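Local coordinates for protein YHR177W (Saccharomyces cerevisiae, PDB 4M8B) that binds DNA through its WOPR domain, the part of the longer protein in this complex, and is probably a transcription factor, at residues C[78-90]-C[112-124]. Sequence-based numbering, arbitrary orientation.
Sequences GKFLVYREYNRLG and KYFYTGLLKKTFS. With EDO (1,2-ethanediol), chain D; nucleotides of chain A.
Leu81 and Tyr83 pair with Thr122 and Lys120 as hydrogen-bonded partners of an antiparallel ladder in the DNA-binding WOPR domain (Gti1/Pac2 family), with Tyr83 N giving a 2.9 Å bond to Lys120 O. This end is tightly packed. Behind it, Lys121 suits its place because its CE methylene lies over the Phe80 ring, 4.1 Å from the centroid, while NZ, a cation-pi partner 4.7 Å from that centroid, reaches the carbonyl of Ile13. Helix 16-28 closes over Phe80 and Phe123 through Leu19. The other face of the sheet meets DNA: Leu81 CD1 lies 3.4 Å from O5' of DG11 of chain A, and a water joins Tyr83 OH and Thr122 OG1 to the phosphate of DT10 of chain A.

Farther along, a beta bulge between Arg84 and Tyr86 shifts the register by two, as strand 113-128 turns a corner at Gly117, where a CB would jam against Thr116 O. Glu85, its CG anti to the backbone N (chi1 -171°), brings OE1 to Thr116 OG1, which donates from above the carboxylate plane, 48° out of it. Threonine suits because its hydroxyl also accepts from Leu118 N, an ST turn. Arg84 supplies a flat cation that stacks on Tyr115, centres 3.7 Å apart, also cation-pi.

Beyond, Asn87 and Phe114 still exchange two backbone bonds, but the side chains are looser: Tyr86 points its edge at the face of Tyr113 (planes at 71°), and Arg88, Leu89, Lys112 and Tyr113 are poorly ordered. Cations over aromatic faces thus combine CH-pi or stacking contact with electrostatic attraction, while in these segments a leucine methyl and, through water, two hydroxyls meet the sugar-phosphate backbone.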
# COMPACT_ATOMS: atom_id res chain seq x y z
N GLY C 78 -3.11 3.15 -12.30
CA GLY C 78 -1.94 2.52 -12.89
C GLY C 78 -2.00 1.02 -12.64
O GLY C 78 -2.89 0.33 -13.14
N LYS C 79 -1.04 0.52 -11.88
CA LYS C 79 -1.02 -0.89 -11.52
C LYS C 79 -1.38 -1.06 -10.05
O LYS C 79 -1.32 -2.17 -9.51
CB LYS C 79 0.36 -1.49 -11.81
CG LYS C 79 0.81 -1.32 -13.25
CD LYS C 79 2.17 -1.95 -13.50
CE LYS C 79 2.59 -1.80 -14.96
NZ LYS C 79 3.90 -2.45 -15.23
N PHE C 80 -1.77 0.04 -9.41
CA PHE C 80 -2.16 0.02 -8.00
C PHE C 80 -3.67 -0.07 -7.85
O PHE C 80 -4.42 0.36 -8.72
CB PHE C 80 -1.69 1.29 -7.29
CG PHE C 80 -0.20 1.42 -7.19
CD1 PHE C 80 0.51 0.68 -6.26
CD2 PHE C 80 0.49 2.31 -8.00
CE1 PHE C 80 1.89 0.80 -6.15
CE2 PHE C 80 1.86 2.44 -7.90
CZ PHE C 80 2.56 1.69 -6.98
N LEU C 81 -4.10 -0.64 -6.73
CA LEU C 81 -5.49 -0.53 -6.31
C LEU C 81 -5.57 0.54 -5.23
O LEU C 81 -4.69 0.63 -4.37
CB LEU C 81 -6.02 -1.87 -5.79
CG LEU C 81 -6.29 -2.92 -6.87
CD1 LEU C 81 -6.82 -4.21 -6.28
CD2 LEU C 81 -7.26 -2.36 -7.90
N VAL C 82 -6.60 1.37 -5.28
CA VAL C 82 -6.76 2.44 -4.31
C VAL C 82 -8.10 2.34 -3.58
O VAL C 82 -9.12 2.00 -4.17
CB VAL C 82 -6.64 3.83 -4.98
CG1 VAL C 82 -6.91 4.93 -3.97
CG2 VAL C 82 -5.26 4.00 -5.58
N TYR C 83 -8.09 2.64 -2.28
CA TYR C 83 -9.30 2.60 -1.48
C TYR C 83 -9.41 3.85 -0.61
O TYR C 83 -8.40 4.44 -0.23
CB TYR C 83 -9.29 1.36 -0.58
CG TYR C 83 -9.02 0.05 -1.30
CD1 TYR C 83 -7.73 -0.32 -1.65
CD2 TYR C 83 -10.06 -0.82 -1.60
CE1 TYR C 83 -7.49 -1.52 -2.29
CE2 TYR C 83 -9.82 -2.02 -2.25
CZ TYR C 83 -8.53 -2.37 -2.59
OH TYR C 83 -8.29 -3.56 -3.23
N ARG C 84 -10.64 4.24 -0.29
CA ARG C 84 -10.87 5.44 0.51
C ARG C 84 -11.61 5.11 1.80
O ARG C 84 -12.60 4.38 1.78
CB ARG C 84 -11.64 6.48 -0.30
CG ARG C 84 -10.95 6.85 -1.60
CD ARG C 84 -11.03 8.34 -1.86
NE ARG C 84 -12.35 8.73 -2.34
CZ ARG C 84 -12.86 9.95 -2.18
NH1 ARG C 84 -12.18 10.88 -1.54
NH2 ARG C 84 -14.07 10.22 -2.65
N GLU C 85 -11.13 5.64 2.92
CA GLU C 85 -11.80 5.42 4.20
C GLU C 85 -13.02 6.33 4.33
O GLU C 85 -12.97 7.50 3.95
CB GLU C 85 -10.85 5.67 5.37
CG GLU C 85 -11.44 5.25 6.71
CD GLU C 85 -10.84 6.01 7.89
OE1 GLU C 85 -10.05 6.94 7.66
OE2 GLU C 85 -11.18 5.67 9.04
N TYR C 86 -14.11 5.78 4.87
CA TYR C 86 -15.33 6.55 5.08
C TYR C 86 -15.97 6.26 6.43
O TYR C 86 -15.92 5.14 6.93
CB TYR C 86 -16.33 6.28 3.95
CG TYR C 86 -16.88 4.87 3.92
CD1 TYR C 86 -17.97 4.52 4.70
CD2 TYR C 86 -16.32 3.91 3.10
CE1 TYR C 86 -18.48 3.23 4.68
CE2 TYR C 86 -16.83 2.62 3.07
CZ TYR C 86 -17.90 2.29 3.86
OH TYR C 86 -18.41 1.01 3.83
N ASN C 87 -16.57 7.29 7.02
CA ASN C 87 -17.32 7.15 8.27
C ASN C 87 -18.72 7.75 8.14
O ASN C 87 -19.08 8.26 7.08
CB ASN C 87 -16.58 7.81 9.43
CG ASN C 87 -15.31 7.09 9.80
OD1 ASN C 87 -15.16 5.90 9.53
ND2 ASN C 87 -14.37 7.80 10.42
N ARG C 88 -19.49 7.68 9.21
CA ARG C 88 -20.82 8.29 9.24
C ARG C 88 -20.82 9.55 10.10
O ARG C 88 -19.97 9.72 10.97
CB ARG C 88 -21.86 7.29 9.74
CG ARG C 88 -21.38 6.42 10.89
CD ARG C 88 -22.39 5.33 11.22
NE ARG C 88 -23.69 5.90 11.57
CZ ARG C 88 -24.78 5.18 11.81
NH1 ARG C 88 -24.73 3.85 11.72
NH2 ARG C 88 -25.92 5.78 12.13
N LEU C 89 -21.78 10.44 9.84
CA LEU C 89 -21.81 11.75 10.48
C LEU C 89 -22.24 11.71 11.95
O LEU C 89 -22.39 10.63 12.53
CB LEU C 89 -22.72 12.71 9.70
CG LEU C 89 -22.23 13.19 8.33
CD1 LEU C 89 -20.89 13.91 8.47
CD2 LEU C 89 -22.13 12.05 7.33
N GLY C 90 -22.41 12.88 12.55
CA GLY C 90 -22.78 12.99 13.95
C GLY C 90 -24.26 12.82 14.21
O GLY C 90 -24.79 11.71 14.18
N LYS C 112 -26.13 8.54 5.87
CA LYS C 112 -25.16 9.42 5.22
C LYS C 112 -23.73 9.19 5.71
O LYS C 112 -23.49 9.08 6.91
CB LYS C 112 -25.55 10.89 5.43
CG LYS C 112 -26.24 11.54 4.24
CD LYS C 112 -26.26 13.06 4.37
CE LYS C 112 -26.70 13.73 3.08
NZ LYS C 112 -26.52 15.21 3.13
N TYR C 113 -22.79 9.13 4.77
CA TYR C 113 -21.39 8.89 5.09
C TYR C 113 -20.47 9.98 4.52
O TYR C 113 -20.91 10.84 3.76
CB TYR C 113 -20.95 7.52 4.59
CG TYR C 113 -21.71 6.36 5.20
CD1 TYR C 113 -21.44 5.94 6.49
CD2 TYR C 113 -22.69 5.69 4.48
CE1 TYR C 113 -22.13 4.88 7.05
CE2 TYR C 113 -23.39 4.63 5.04
CZ TYR C 113 -23.10 4.23 6.32
OH TYR C 113 -23.79 3.18 6.89
N PHE C 114 -19.19 9.93 4.88
CA PHE C 114 -18.22 10.89 4.37
C PHE C 114 -16.82 10.28 4.27
O PHE C 114 -16.48 9.36 5.01
CB PHE C 114 -18.18 12.14 5.25
CG PHE C 114 -17.51 11.94 6.58
CD1 PHE C 114 -18.14 11.21 7.58
CD2 PHE C 114 -16.27 12.49 6.84
CE1 PHE C 114 -17.53 11.03 8.81
CE2 PHE C 114 -15.65 12.30 8.07
CZ PHE C 114 -16.28 11.57 9.05
N TYR C 115 -16.02 10.81 3.35
CA TYR C 115 -14.64 10.36 3.20
C TYR C 115 -13.71 11.13 4.13
O TYR C 115 -13.75 12.35 4.20
CB TYR C 115 -14.20 10.48 1.74
CG TYR C 115 -14.94 9.54 0.81
CD1 TYR C 115 -14.77 8.17 0.90
CD2 TYR C 115 -15.81 10.03 -0.15
CE1 TYR C 115 -15.44 7.30 0.06
CE2 TYR C 115 -16.49 9.16 -1.00
CZ TYR C 115 -16.30 7.80 -0.89
OH TYR C 115 -16.96 6.94 -1.72
N THR C 116 -12.88 10.39 4.86
CA THR C 116 -12.03 10.97 5.89
C THR C 116 -10.79 11.66 5.32
O THR C 116 -10.28 12.62 5.90
CB THR C 116 -11.60 9.91 6.92
OG1 THR C 116 -10.75 8.95 6.28
CG2 THR C 116 -12.82 9.21 7.49
N GLY C 117 -10.30 11.15 4.19
CA GLY C 117 -9.09 11.68 3.59
C GLY C 117 -7.97 10.67 3.63
O GLY C 117 -7.01 10.76 2.87
N LEU C 118 -8.08 9.70 4.53
CA LEU C 118 -7.12 8.61 4.60
C LEU C 118 -7.26 7.73 3.36
O LEU C 118 -8.37 7.49 2.88
CB LEU C 118 -7.33 7.78 5.86
CG LEU C 118 -6.36 6.61 6.06
CD1 LEU C 118 -4.96 7.13 6.35
CD2 LEU C 118 -6.83 5.67 7.16
N LEU C 119 -6.13 7.25 2.85
CA LEU C 119 -6.12 6.45 1.63
C LEU C 119 -5.20 5.24 1.76
O LEU C 119 -4.24 5.26 2.52
CB LEU C 119 -5.69 7.31 0.44
CG LEU C 119 -6.63 8.44 0.02
CD1 LEU C 119 -5.88 9.48 -0.80
CD2 LEU C 119 -7.79 7.87 -0.79
N LYS C 120 -5.52 4.19 1.01
CA LYS C 120 -4.67 3.00 0.95
C LYS C 120 -4.46 2.58 -0.50
O LYS C 120 -5.41 2.54 -1.28
CB LYS C 120 -5.29 1.85 1.76
CG LYS C 120 -4.79 0.47 1.36
CD LYS C 120 -5.25 -0.61 2.34
CE LYS C 120 -6.77 -0.69 2.42
NZ LYS C 120 -7.22 -1.76 3.36
N LYS C 121 -3.22 2.27 -0.85
CA LYS C 121 -2.93 1.72 -2.17
C LYS C 121 -2.18 0.40 -2.03
O LYS C 121 -1.35 0.24 -1.14
CB LYS C 121 -2.15 2.72 -3.03
CG LYS C 121 -0.73 2.99 -2.56
CD LYS C 121 -0.22 4.30 -3.15
CE LYS C 121 -0.46 4.37 -4.64
NZ LYS C 121 -0.04 5.68 -5.21
N THR C 122 -2.50 -0.55 -2.90
CA THR C 122 -1.95 -1.90 -2.78
C THR C 122 -1.31 -2.34 -4.09
O THR C 122 -1.66 -1.86 -5.16
CB THR C 122 -3.05 -2.92 -2.39
OG1 THR C 122 -4.05 -2.97 -3.42
CG2 THR C 122 -3.70 -2.53 -1.07
N PHE C 123 -0.37 -3.27 -3.98
CA PHE C 123 0.32 -3.81 -5.13
C PHE C 123 0.76 -5.23 -4.82
O PHE C 123 1.23 -5.52 -3.72
CB PHE C 123 1.54 -2.95 -5.47
CG PHE C 123 2.29 -3.39 -6.69
CD1 PHE C 123 3.23 -4.40 -6.62
CD2 PHE C 123 2.04 -2.80 -7.92
CE1 PHE C 123 3.92 -4.82 -7.74
CE2 PHE C 123 2.73 -3.21 -9.05
CZ PHE C 123 3.67 -4.22 -8.97
N SER C 124 0.61 -6.13 -5.79
CA SER C 124 1.05 -7.51 -5.62
C SER C 124 2.08 -7.87 -6.67
O SER C 124 1.92 -7.56 -7.85
CB SER C 124 -0.14 -8.48 -5.68
OG SER C 124 -0.83 -8.37 -6.90
C1 EDO D . -1.93 -6.50 -2.36
O1 EDO D . -0.87 -7.35 -2.80
C2 EDO D . -2.99 -7.36 -1.68
O2 EDO D . -2.58 -7.66 -0.34
P DG A 11 -4.69 -8.27 -5.97
OP1 DG A 11 -4.21 -9.43 -6.76
OP2 DG A 11 -3.74 -7.57 -5.08
O5' DG A 11 -5.33 -7.20 -6.97
C5' DG A 11 -5.62 -7.53 -8.33
C4' DG A 11 -6.90 -8.33 -8.49
O4' DG A 11 -7.94 -7.80 -7.64
C3' DG A 11 -7.53 -8.29 -9.87
O3' DG A 11 -6.96 -9.29 -10.70
C2' DG A 11 -9.02 -8.53 -9.60
C1' DG A 11 -9.21 -8.17 -8.14
N9 DG A 11 -10.16 -7.09 -7.85
C8 DG A 11 -9.89 -5.89 -7.24
N7 DG A 11 -10.95 -5.13 -7.10
C5 DG A 11 -11.98 -5.87 -7.65
C6 DG A 11 -13.36 -5.57 -7.77
O6 DG A 11 -13.96 -4.54 -7.42
N1 DG A 11 -14.06 -6.60 -8.39
C2 DG A 11 -13.50 -7.78 -8.82
N2 DG A 11 -14.33 -8.67 -9.39
N3 DG A 11 -12.21 -8.08 -8.70
C4 DG A 11 -11.51 -7.08 -8.11
P DT A 10 -6.27 -6.59 0.20
OP1 DT A 10 -4.98 -7.20 0.59
OP2 DT A 10 -6.44 -5.12 0.24
O5' DT A 10 -6.64 -7.10 -1.27
C5' DT A 10 -6.63 -8.50 -1.52
C4' DT A 10 -7.07 -8.84 -2.93
O4' DT A 10 -8.52 -8.76 -3.05
C3' DT A 10 -6.53 -7.96 -4.06
O3' DT A 10 -5.94 -8.79 -5.08
C2' DT A 10 -7.78 -7.23 -4.55
C1' DT A 10 -8.81 -8.33 -4.36
N1 DT A 10 -10.27 -7.96 -4.47
C2 DT A 10 -11.15 -8.82 -5.09
O2 DT A 10 -10.84 -9.90 -5.59
N3 DT A 10 -12.46 -8.39 -5.13
C4 DT A 10 -12.95 -7.20 -4.62
O4 DT A 10 -14.15 -6.91 -4.71
C5 DT A 10 -11.97 -6.35 -3.98
C7 DT A 10 -12.38 -5.03 -3.38
C6 DT A 10 -10.70 -6.76 -3.93
O HOH W 1 -6.13 -4.40 -2.50